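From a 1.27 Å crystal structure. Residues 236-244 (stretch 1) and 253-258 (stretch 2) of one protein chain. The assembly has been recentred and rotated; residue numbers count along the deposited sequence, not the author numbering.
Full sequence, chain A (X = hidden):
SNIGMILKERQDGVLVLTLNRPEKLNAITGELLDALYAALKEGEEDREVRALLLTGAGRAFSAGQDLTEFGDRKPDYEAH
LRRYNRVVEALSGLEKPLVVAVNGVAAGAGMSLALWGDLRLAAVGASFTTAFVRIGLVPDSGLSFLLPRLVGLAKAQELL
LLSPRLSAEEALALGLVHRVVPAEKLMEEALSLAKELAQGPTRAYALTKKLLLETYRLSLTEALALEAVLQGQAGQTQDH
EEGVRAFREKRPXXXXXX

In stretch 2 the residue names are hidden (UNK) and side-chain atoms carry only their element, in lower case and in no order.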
ATOM      1  N   GLN A 236     -16.480  25.495  -4.367  1.00 14.61           N
ATOM      2  CA  GLN A 236     -17.392  26.561  -3.927  1.00 16.50           C
ATOM      3  C   GLN A 236     -16.762  27.420  -2.832  1.00 16.41           C
ATOM      4  O   GLN A 236     -17.358  28.394  -2.414  1.00 19.97           O
ATOM      5  CB  GLN A 236     -18.680  25.955  -3.403  1.00 20.64           C
ATOM      6  CG  GLN A 236     -19.522  25.327  -4.492  1.00 26.48           C
ATOM      7  CD  GLN A 236     -20.790  24.777  -3.926  1.00 34.25           C
ATOM      8  OE1 GLN A 236     -21.707  25.524  -3.643  1.00 47.97           O
ATOM      9  NE2 GLN A 236     -20.841  23.456  -3.781  1.00 46.43           N
ATOM     10  N   THR A 237     -15.535  27.121  -2.430  1.00 13.70           N
ATOM     11  CA  THR A 237     -14.867  27.871  -1.359  1.00 13.02           C
ATOM     12  C   THR A 237     -14.371  29.238  -1.883  1.00 13.76           C
ATOM     13  O   THR A 237     -13.947  29.384  -3.055  1.00 15.55           O
ATOM     14  CB  THR A 237     -13.707  27.092  -0.706  1.00 12.00           C
ATOM     15  OG1 THR A 237     -12.687  26.829  -1.684  1.00 12.66           O
ATOM     16  CG2 THR A 237     -14.190  25.827  -0.030  1.00 13.96           C
ATOM     17  N   GLN A 238     -14.271  30.186  -0.976  1.00 15.50           N
ATOM     18  CA  GLN A 238     -13.603  31.462  -1.280  1.00 17.43           C
ATOM     19  C   GLN A 238     -12.144  31.210  -1.634  1.00 14.09           C
ATOM     20  O   GLN A 238     -11.614  31.846  -2.552  1.00 16.43           O
ATOM     21  CB  GLN A 238     -13.703  32.378  -0.071  1.00 21.33           C
ATOM     22  CG  GLN A 238     -15.104  32.732   0.325  1.00 30.17           C
ATOM     23  CD  GLN A 238     -15.774  33.679  -0.644  1.00 53.51           C
ATOM     24  OE1 GLN A 238     -16.890  33.424  -1.097  1.00 65.99           O
ATOM     25  NE2 GLN A 238     -15.109  34.782  -0.978  1.00 54.87           N
ATOM     26  N   ASP A 239     -11.521  30.231  -0.986  1.00 13.85           N
ATOM     27  CA  ASP A 239     -10.088  29.963  -1.251  1.00 12.30           C
ATOM     28  C   ASP A 239      -9.872  29.464  -2.687  1.00 11.70           C
ATOM     29  O   ASP A 239      -8.851  29.806  -3.260  1.00 12.93           O
ATOM     30  CB  ASP A 239      -9.575  28.957  -0.242  1.00 11.67           C
ATOM     31  CG  ASP A 239      -9.159  29.562   1.072  1.00 12.99           C
ATOM     32  OD1 ASP A 239      -9.213  30.815   1.220  1.00 13.81           O
ATOM     33  OD2 ASP A 239      -8.784  28.798   1.972  1.00 13.40           O
ATOM     34  N   HIS A 240     -10.795  28.680  -3.234  1.00 12.00           N
ATOM     35  CA  HIS A 240     -10.577  28.266  -4.628  1.00 12.46           C
ATOM     36  C   HIS A 240     -10.609  29.480  -5.554  1.00 12.64           C
ATOM     37  O   HIS A 240      -9.781  29.564  -6.481  1.00 13.90           O
ATOM     38  CB  HIS A 240     -11.612  27.207  -5.002  1.00 12.03           C
ATOM     39  CG  HIS A 240     -11.515  26.907  -6.467  1.00 13.72           C
ATOM     40  ND1 HIS A 240     -10.335  26.494  -7.052  1.00 13.59           N
ATOM     41  CD2 HIS A 240     -12.430  26.977  -7.476  1.00 14.24           C
ATOM     42  CE1 HIS A 240     -10.540  26.353  -8.347  1.00 13.43           C
ATOM     43  NE2 HIS A 240     -11.791  26.596  -8.646  1.00 14.75           N
ATOM     44  N   GLU A 241     -11.513  30.400  -5.324  1.00 13.36           N
ATOM     45  CA  GLU A 241     -11.622  31.634  -6.163  1.00 16.94           C
ATOM     46  C   GLU A 241     -10.326  32.430  -6.082  1.00 14.46           C
ATOM     47  O   GLU A 241      -9.731  32.828  -7.131  1.00 16.91           O
ATOM     48  CB  GLU A 241     -12.815  32.475  -5.704  1.00 21.49           C
ATOM     49  CG  GLU A 241     -13.208  33.669  -6.590  1.00 33.04           C
ATOM     50  CD  GLU A 241     -14.103  34.768  -6.010  1.00 41.37           C
ATOM     51  OE1 GLU A 241     -14.450  34.724  -4.785  1.00 51.31           O
ATOM     52  OE2 GLU A 241     -14.424  35.720  -6.776  1.00 59.76           O
ATOM     53  N   GLU A 242      -9.788  32.525  -4.871  1.00 15.34           N
ATOM     54  CA  GLU A 242      -8.492  33.172  -4.637  1.00 15.87           C
ATOM     55  C   GLU A 242      -7.369  32.421  -5.321  1.00 15.80           C
ATOM     56  O   GLU A 242      -6.460  33.073  -5.900  1.00 15.27           O
ATOM     57  CB  GLU A 242      -8.272  33.407  -3.147  1.00 17.80           C
ATOM     58  CG  GLU A 242      -6.850  33.807  -2.789  1.00 16.80           C
ATOM     59  CD  GLU A 242      -6.360  35.161  -3.232  1.00 23.36           C
ATOM     60  OE1 GLU A 242      -5.109  35.416  -3.022  1.00 24.60           O
ATOM     61  OE2 GLU A 242      -7.190  35.936  -3.777  1.00 24.66           O
ATOM     62  N   GLY A 243      -7.365  31.107  -5.192  1.00 13.66           N
ATOM     63  CA  GLY A 243      -6.309  30.296  -5.795  1.00 14.38           C
ATOM     64  C   GLY A 243      -6.251  30.488  -7.309  1.00 14.29           C
ATOM     65  O   GLY A 243      -5.130  30.577  -7.859  1.00 15.88           O
ATOM     66  N   VAL A 244      -7.407  30.564  -7.960  1.00 14.91           N
ATOM     67  CA  VAL A 244      -7.446  30.748  -9.435  1.00 15.55           C
ATOM     68  C   VAL A 244      -6.900  32.137  -9.779  1.00 16.59           C
ATOM     69  O   VAL A 244      -6.055  32.275 -10.740  1.00 18.23           O
ATOM     70  CB  VAL A 244      -8.870  30.520  -9.970  1.00 15.26           C
ATOM     71  CG1 VAL A 244      -8.976  30.937 -11.404  1.00 19.61           C
ATOM     72  CG2 VAL A 244      -9.255  29.059  -9.776  1.00 17.12           C
ATOM     73  N   UNK A 253      -1.005  32.814  -3.479  1.00 20.44           N
ATOM     74  CA  UNK A 253      -2.379  32.944  -3.012  1.00 20.43           C
ATOM     75  C   UNK A 253      -2.421  33.426  -1.546  1.00 20.82           C
ATOM     76  O   UNK A 253      -1.480  33.130  -0.776  1.00 23.32           O
ATOM     77  c   UNK A 253      -2.894  31.502  -3.244  1.00 19.64           C
ATOM     78  c   UNK A 253      -0.567  31.411  -3.710  1.00 23.61           C
ATOM     79  c   UNK A 253      -1.674  30.606  -3.085  1.00 23.53           C
ATOM     80  N   UNK A 254      -3.502  34.110  -1.162  1.00 18.29           N
ATOM     81  CA  UNK A 254      -3.792  34.549   0.235  1.00 18.95           C
ATOM     82  C   UNK A 254      -5.036  33.814   0.759  1.00 16.59           C
ATOM     83  O   UNK A 254      -6.189  34.273   0.665  1.00 18.89           O
ATOM     84  c   UNK A 254      -3.918  36.080   0.300  1.00 26.51           C
ATOM     85  n   UNK A 254      -4.008  41.319   0.495  1.00 34.81           N
ATOM     86  c   UNK A 254      -3.027  40.433   0.435  1.00 57.37           C
ATOM     87  n   UNK A 254      -1.775  40.803   0.660  1.00 67.78           N
ATOM     88  c   UNK A 254      -2.719  36.762  -0.354  1.00 35.49           C
ATOM     89  n   UNK A 254      -3.291  39.157   0.155  1.00 69.70           N
ATOM     90  c   UNK A 254      -2.271  38.115   0.106  1.00 55.44           C
ATOM     91  N   UNK A 255      -4.820  32.615   1.225  1.00 14.56           N
ATOM     92  CA  UNK A 255      -5.917  31.715   1.641  1.00 13.37           C
ATOM     93  C   UNK A 255      -6.380  32.067   3.040  1.00 13.07           C
ATOM     94  O   UNK A 255      -5.590  32.449   3.898  1.00 14.41           O
ATOM     95  c   UNK A 255      -5.799  29.206  -2.052  1.00 12.59           C
ATOM     96  c   UNK A 255      -4.596  28.574  -2.250  1.00 13.60           C
ATOM     97  c   UNK A 255      -3.676  28.526  -1.239  1.00 13.18           C
ATOM     98  c   UNK A 255      -5.468  30.269   1.576  1.00 13.06           C
ATOM     99  c   UNK A 255      -5.177  29.733   0.206  1.00 12.81           C
ATOM    100  c   UNK A 255      -3.942  29.124  -0.040  1.00 13.29           C
ATOM    101  c   UNK A 255      -6.123  29.779  -0.819  1.00 12.53           C
ATOM    102  N   UNK A 256      -7.668  31.790   3.309  1.00 12.70           N
ATOM    103  CA  UNK A 256      -8.305  32.093   4.612  1.00 13.65           C
ATOM    104  C   UNK A 256      -8.878  30.852   5.275  1.00 14.28           C
ATOM    105  O   UNK A 256      -9.354  30.936   6.415  1.00 15.37           O
ATOM    106  c   UNK A 256      -9.369  33.179   4.436  1.00 15.27           C
ATOM    107  o   UNK A 256      -7.486  35.015   5.587  1.00 23.10           O
ATOM    108  n   UNK A 256      -6.792  35.717   3.584  1.00 20.88           N
ATOM    109  c   UNK A 256      -7.663  35.098   4.373  1.00 19.85           C
ATOM    110  c   UNK A 256      -8.841  34.421   3.706  1.00 19.23           C
ATOM    111  N   UNK A 257      -8.933  29.692   4.613  1.00 13.33           N
ATOM    112  CA  UNK A 257      -9.506  28.480   5.210  1.00 12.76           C
ATOM    113  C   UNK A 257     -11.017  28.415   5.093  1.00 14.72           C
ATOM    114  O   UNK A 257     -11.659  27.712   5.912  1.00 16.75           O
ATOM    115  N   UNK A 258     -11.585  29.035   4.078  1.00 14.69           N
ATOM    116  CA  UNK A 258     -13.028  28.924   3.745  1.00 15.67           C
ATOM    117  C   UNK A 258     -13.234  29.263   2.279  1.00 14.31           C
ATOM    118  O   UNK A 258     -14.388  29.230   1.848  1.00 17.54           O
ATOM    119  OXT UNK A 258     -12.215  29.460   1.607  1.00 16.14           O
ATOM    120  n   UNK A 258     -14.125  33.361   5.672  1.00 32.49           N
ATOM    121  c   UNK A 258     -13.888  29.839   4.617  1.00 18.23           C
ATOM    122  c   UNK A 258     -14.640  32.066   5.313  1.00 32.51           C
ATOM    123  c   UNK A 258     -14.517  34.145   6.699  1.00 34.55           C
ATOM    124  n   UNK A 258     -15.413  33.751   7.578  1.00 33.56           N
ATOM    125  c   UNK A 258     -13.542  31.310   4.548  1.00 25.38           C
ATOM    126  n   UNK A 258     -13.943  35.322   6.871  1.00 54.44           N
TER
HETATM  127  O   HOH W   1      -5.213  38.488  -2.150  1.00 62.74           O

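Position 253 has three side-chain carbons, and the ring they form closes back onto its own backbone N. That closure identifies Pro253. Its contact with the helix is slight: Pro253 CB lies 4.4 Å from Gly243 CA.

At position 254 a chain of three carbons leads to a nitrogen and then to a carbon bearing two more nitrogens. This is a guanidinium, so the residue is Arg254. Its CA-to-CB bond points sideways and the end of the side chain leads away from stretch 1, leaving the backbone to make the direct hydrogen bond: Arg254 N donates to Glu242 OE1 at 2.8 Å, with an N-H...acceptor angle of 158°. Water 1 adds a bridge, donating to Glu242 OE1 (3.2 Å) and accepting a weak bond from Arg254 NE (3.1 Å).

Position 255 carries one carbon followed by a ring of six carbons, with no heteroatom: Phe255, with chi1 in the m well. Asp239 O approaches the ring at its edge, near the ring plane, 3.3 Å from Phe255 CE1. The same CE1 is 3.9 Å from Gly243 CA; an ideal CB on Gly243 would come within 3.5 Å of it, so the bare glycine gives the ring room.

Position 256 shows three carbons, the third bonded to one oxygen and one nitrogen. The side chain ends in a carboxamide and is Gln256. Its backbone N donates to Asp239 OD1 at 2.8 Å and a nearly straight 172°, while Gln256 NE2 turns back to Arg254 O in a weak 3.3 Å bond.

Position 257 has no side-chain atoms and is Gly257. Its phi/psi of 83/28 would jam a CB against the preceding carbonyl O, which by itself calls for glycine. Gly257 N donates to Asp239 OD2 at 2.8 Å.

Position 258 repeats the guanidinium pattern, and its backbone carries an additional OXT: Arg258, the chain terminus. Its CA-to-CB bond points away, and its carboxylate meets the helix start. Gln238 N donates to Arg258 O (3.0 Å, 147°) and Asp239 N to Arg258 OXT (2.8 Å, 140°).

The contact therefore works by exchange. The terminal carboxylate accepts from two amides in the first turn, while Thr237 OG1 caps His240 N at 3.1 Å. In return, the Asp239 carboxylate accepts from two successive tail amides. These bonds hold two acceptors, Asp239 OD1 and Arg258 OXT, only 3.3 Å apart despite their like charge. Farther along, Glu242 anchors the tail and Phe255 packs against the helix backbone.

Stretch 2 253-258: PRFQGR
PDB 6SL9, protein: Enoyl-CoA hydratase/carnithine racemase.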